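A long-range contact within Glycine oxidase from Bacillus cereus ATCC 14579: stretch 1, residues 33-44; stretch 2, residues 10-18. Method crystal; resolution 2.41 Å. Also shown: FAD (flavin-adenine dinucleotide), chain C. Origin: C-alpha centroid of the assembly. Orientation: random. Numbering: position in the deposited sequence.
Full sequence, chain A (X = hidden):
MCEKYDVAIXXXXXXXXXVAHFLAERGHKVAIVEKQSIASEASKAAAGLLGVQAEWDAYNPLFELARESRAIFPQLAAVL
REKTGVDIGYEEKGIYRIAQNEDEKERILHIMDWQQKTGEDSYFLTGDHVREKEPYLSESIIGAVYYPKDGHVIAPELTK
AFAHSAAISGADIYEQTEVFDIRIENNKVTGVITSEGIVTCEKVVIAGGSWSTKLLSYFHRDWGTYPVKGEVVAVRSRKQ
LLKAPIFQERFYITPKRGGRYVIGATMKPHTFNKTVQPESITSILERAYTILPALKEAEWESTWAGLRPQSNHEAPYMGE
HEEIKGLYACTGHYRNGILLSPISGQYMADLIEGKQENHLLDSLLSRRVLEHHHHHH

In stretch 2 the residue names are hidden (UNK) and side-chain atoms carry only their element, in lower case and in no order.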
# COMPACT_ATOMS: atom_id res chain seq x y z
N VAL A 33 -0.38 11.44 20.86
CA VAL A 33 -1.46 12.46 20.86
C VAL A 33 -1.27 13.39 19.65
O VAL A 33 -0.27 14.09 19.54
CB VAL A 33 -1.49 13.26 22.18
CG1 VAL A 33 -2.72 14.14 22.28
CG2 VAL A 33 -1.40 12.33 23.40
N GLU A 34 -2.26 13.37 18.76
CA GLU A 34 -2.18 13.93 17.41
C GLU A 34 -3.50 14.66 17.11
O GLU A 34 -4.58 14.08 17.17
CB GLU A 34 -1.90 12.79 16.44
CG GLU A 34 -2.31 13.06 15.00
CD GLU A 34 -1.60 14.23 14.37
OE1 GLU A 34 -0.34 14.19 14.33
OE2 GLU A 34 -2.30 15.19 13.92
N LYS A 35 -3.40 15.94 16.76
CA LYS A 35 -4.56 16.84 16.77
C LYS A 35 -5.52 16.50 15.62
O LYS A 35 -6.71 16.82 15.70
CB LYS A 35 -4.14 18.31 16.77
CG LYS A 35 -3.18 18.72 15.66
CD LYS A 35 -3.02 20.22 15.52
CE LYS A 35 -2.07 20.58 14.40
NZ LYS A 35 -2.57 21.73 13.62
N GLN A 36 -4.99 15.85 14.58
CA GLN A 36 -5.77 15.33 13.45
C GLN A 36 -5.59 13.82 13.39
O GLN A 36 -6.10 13.12 14.24
CB GLN A 36 -5.39 16.06 12.16
CG GLN A 36 -5.68 17.55 12.22
CD GLN A 36 -6.20 18.08 10.91
OE1 GLN A 36 -5.66 17.80 9.84
NE2 GLN A 36 -7.27 18.86 11.00
N SER A 37 -4.88 13.31 12.38
CA SER A 37 -4.70 11.87 12.21
C SER A 37 -3.21 11.57 12.00
O SER A 37 -2.41 12.48 11.81
CB SER A 37 -5.57 11.35 11.10
OG SER A 37 -4.92 11.49 9.84
N ILE A 38 -2.86 10.28 12.04
CA ILE A 38 -1.50 9.83 11.73
C ILE A 38 -1.20 10.20 10.28
O ILE A 38 -2.03 9.91 9.39
CB ILE A 38 -1.32 8.31 11.95
CG1 ILE A 38 -1.50 7.91 13.41
CG2 ILE A 38 0.02 7.84 11.39
CD1 ILE A 38 -0.55 8.58 14.36
N ALA A 39 -0.01 10.80 10.06
CA ALA A 39 0.47 11.23 8.76
C ALA A 39 -0.47 12.25 8.13
O ALA A 39 -0.80 12.14 6.96
CB ALA A 39 0.62 10.06 7.84
N SER A 40 -0.89 13.25 8.89
CA SER A 40 -1.83 14.25 8.39
C SER A 40 -1.10 15.39 7.67
O SER A 40 -1.74 16.13 6.94
CB SER A 40 -2.71 14.80 9.50
OG SER A 40 -3.92 14.07 9.59
N GLU A 41 0.21 15.56 7.94
CA GLU A 41 0.92 16.79 7.58
C GLU A 41 2.16 16.47 6.74
O GLU A 41 2.04 15.82 5.71
CB GLU A 41 1.18 17.61 8.84
CG GLU A 41 -0.08 18.05 9.55
CD GLU A 41 -0.93 19.03 8.77
OE1 GLU A 41 -0.50 19.43 7.70
OE2 GLU A 41 -2.03 19.40 9.25
N ALA A 42 3.34 16.98 7.13
CA ALA A 42 4.50 16.87 6.25
C ALA A 42 4.68 15.41 5.82
O ALA A 42 4.97 15.13 4.67
CB ALA A 42 5.75 17.38 6.93
N SER A 43 4.48 14.49 6.76
CA SER A 43 4.88 13.09 6.55
C SER A 43 4.03 12.39 5.47
O SER A 43 4.42 11.31 5.03
CB SER A 43 4.89 12.32 7.85
OG SER A 43 5.80 12.89 8.78
N LYS A 44 2.90 12.97 5.04
CA LYS A 44 2.13 12.33 3.94
C LYS A 44 2.35 13.08 2.62
O LYS A 44 1.94 12.60 1.56
CB LYS A 44 0.64 12.25 4.28
CG LYS A 44 -0.20 13.46 3.93
CD LYS A 44 -1.68 13.22 3.98
CE LYS A 44 -2.47 14.52 4.04
NZ LYS A 44 -3.83 14.37 3.47
N UNK A 10 3.79 13.89 21.55
CA UNK A 10 3.00 14.93 20.97
C UNK A 10 3.30 14.94 19.48
O UNK A 10 4.38 15.41 19.05
c UNK A 10 3.28 16.29 21.63
c UNK A 10 3.14 17.54 23.83
c UNK A 10 3.14 16.21 23.14
c UNK A 10 2.38 17.36 21.05
N UNK A 11 2.34 14.41 18.71
CA UNK A 11 2.41 14.44 17.27
C UNK A 11 2.57 13.05 16.68
O UNK A 11 3.43 12.29 17.13
N UNK A 12 1.76 12.78 15.64
CA UNK A 12 1.62 11.50 14.98
C UNK A 12 2.14 11.50 13.55
O UNK A 12 1.72 10.67 12.72
N UNK A 13 3.09 12.39 13.26
CA UNK A 13 3.88 12.30 12.02
C UNK A 13 4.86 11.12 12.05
O UNK A 13 4.80 10.27 12.92
N UNK A 14 5.78 11.09 11.08
CA UNK A 14 6.77 10.03 10.95
C UNK A 14 7.70 10.01 12.17
O UNK A 14 8.09 8.92 12.61
c UNK A 14 8.38 8.91 9.34
c UNK A 14 7.61 10.18 9.66
c UNK A 14 8.57 11.36 9.73
N UNK A 15 8.06 11.20 12.68
CA UNK A 15 9.04 11.38 13.72
C UNK A 15 8.47 10.87 15.04
O UNK A 15 9.14 10.18 15.76
c UNK A 15 9.50 12.87 13.82
c UNK A 15 10.39 13.07 15.04
c UNK A 15 11.50 12.68 12.24
c UNK A 15 10.19 13.37 12.55
N UNK A 16 7.23 11.24 15.36
CA UNK A 16 6.59 10.82 16.59
C UNK A 16 6.20 9.35 16.52
O UNK A 16 6.35 8.61 17.48
N UNK A 17 5.71 8.92 15.35
CA UNK A 17 5.39 7.53 15.12
C UNK A 17 6.67 6.69 15.20
O UNK A 17 6.65 5.60 15.77
c UNK A 17 4.64 7.32 13.84
o UNK A 17 3.39 8.01 13.85
N UNK A 18 7.80 7.21 14.69
CA UNK A 18 9.06 6.45 14.76
C UNK A 18 9.45 6.26 16.23
O UNK A 18 9.75 5.17 16.66
c UNK A 18 10.18 7.10 14.00
o UNK A 18 11.43 6.44 14.23
PA FAD C . 4.66 16.18 10.67
O1A FAD C . 4.51 15.03 9.75
O2A FAD C . 4.08 17.49 10.22
O5B FAD C . 4.09 15.70 12.06
C5B FAD C . 3.75 16.64 13.03
C4B FAD C . 2.44 16.16 13.58
O4B FAD C . 2.25 16.75 14.85
C3B FAD C . 1.26 16.58 12.73
O3B FAD C . 0.55 15.38 12.35
C2B FAD C . 0.40 17.47 13.62
O2B FAD C . -0.99 17.13 13.52
C1B FAD C . 0.87 17.09 14.99
N9A FAD C . 0.75 18.12 16.02
C8A FAD C . 1.31 19.35 15.96
N7A FAD C . 1.02 20.04 17.08
C5A FAD C . 0.31 19.23 17.88
C6A FAD C . -0.29 19.36 19.21
N6A FAD C . -0.14 20.53 19.85
N1A FAD C . -0.99 18.30 19.70
C2A FAD C . -1.12 17.17 18.99
N3A FAD C . -0.60 16.99 17.75
C4A FAD C . 0.13 17.96 17.18
N1 FAD C . 11.91 14.30 3.66
C2 FAD C . 12.80 13.37 3.19
O2 FAD C . 13.49 12.79 4.06
N3 FAD C . 12.92 13.07 1.87
C4 FAD C . 12.12 13.67 0.96
O4 FAD C . 12.16 13.40 -0.27
C4X FAD C . 11.16 14.71 1.42
N5 FAD C . 10.38 15.37 0.56
C5X FAD C . 9.50 16.29 1.00
C6 FAD C . 8.68 16.94 0.09
C7 FAD C . 7.78 17.90 0.52
C7M FAD C . 6.89 18.62 -0.47
C8 FAD C . 7.67 18.21 1.94
C8M FAD C . 6.67 19.25 2.45
C9 FAD C . 8.47 17.57 2.83
C9A FAD C . 9.38 16.62 2.44
N10 FAD C . 10.19 15.95 3.37
C10 FAD C . 11.10 15.00 2.86
C1' FAD C . 10.22 16.27 4.80
C2' FAD C . 9.38 15.48 5.75
O2' FAD C . 8.01 15.58 5.30
C3' FAD C . 9.53 16.10 7.12
O3' FAD C . 10.91 16.51 7.40
C4' FAD C . 8.90 15.14 8.13
O4' FAD C . 7.60 14.73 7.68
C5' FAD C . 8.68 15.76 9.48
O5' FAD C . 7.89 14.86 10.23
P FAD C . 7.25 15.34 11.61
O1P FAD C . 8.23 16.13 12.39
O2P FAD C . 6.55 14.14 12.20
O3P FAD C . 6.22 16.45 11.01

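Position 10 carries four side-chain carbons, forked at the first, one arm two carbons long. That is the isoleucine pattern, and the residue is Ile10. It forms a parallel bridge with Val33 (CA to CA 5.1 Å), both side chains lying on the same face of the sheet.

Position 11 has no side-chain atoms. Its N donates to Val33 O at 2.8 Å (angle at H 146°). With phi/psi of 113/134, a CB would be jammed against the carbonyl O of Ile10 and would also lie 2.7 Å from FAD O4B, so the backbone itself calls for glycine: Gly11.

Position 12 is also bare, and is the most covered residue of its stretch, with 68 Å² hidden by stretch 1. An ideal CB would point toward that stretch, 2.7 Å from Ile38 CD1, a clash, and a tight 3.0 Å from Glu34 CB. This is Gly12. Its N donates to Glu34 OE1 (2.8 Å, 151°), and its O accepts from Ala39 N (3.2 Å, 162°), with Ile38 CA adding a CA-H...O contact to the same Gly12 O at 3.5 Å.

Position 13, again without side-chain atoms, occupies the N-cap position. A CB here would come within 2.0 Å of FAD O2P, which fits Gly13; its CA already lies 3.2 Å from FAD O2P.

Position 14 shows one carbon carrying two more, three in all. Its N donates to Ser43 OG (2.9 Å, 165°), and one of the outer carbons comes to 3.3 Å from that oxygen. Branching at CB without further extension identifies Val14.

Position 15 repeats the four-carbon fork with one longer arm and touches nothing on stretch 1: Ile15. Its N makes a weak hydrogen bond to FAD O2P at 3.3 Å.

Position 16 has no side chain. A CB would fall 2.0 Å from Gly11 O, within its own stretch, so Gly16 fits the close packing of helix against loop.

Position 17 has one carbon, then one oxygen, 4.0 Å from Ile38 CD1. It is Ser17, whose OG donates to Gly13 O at 2.8 Å.

Position 18 has the same two atoms and lies out of reach of stretch 1: Ser18.

The contact buries 363 Å² and is built largely on backbone groups that bare glycines leave accessible. FAD ties the two stretches together: Glu34 OE1 accepts from both Gly12 N and FAD O3B (2.5 Å, very short), while Ser43 OG accepts from Val14 N and donates to FAD O1A at 2.7 Å.

Stretch 2 (10-18) IGGGVIGSS
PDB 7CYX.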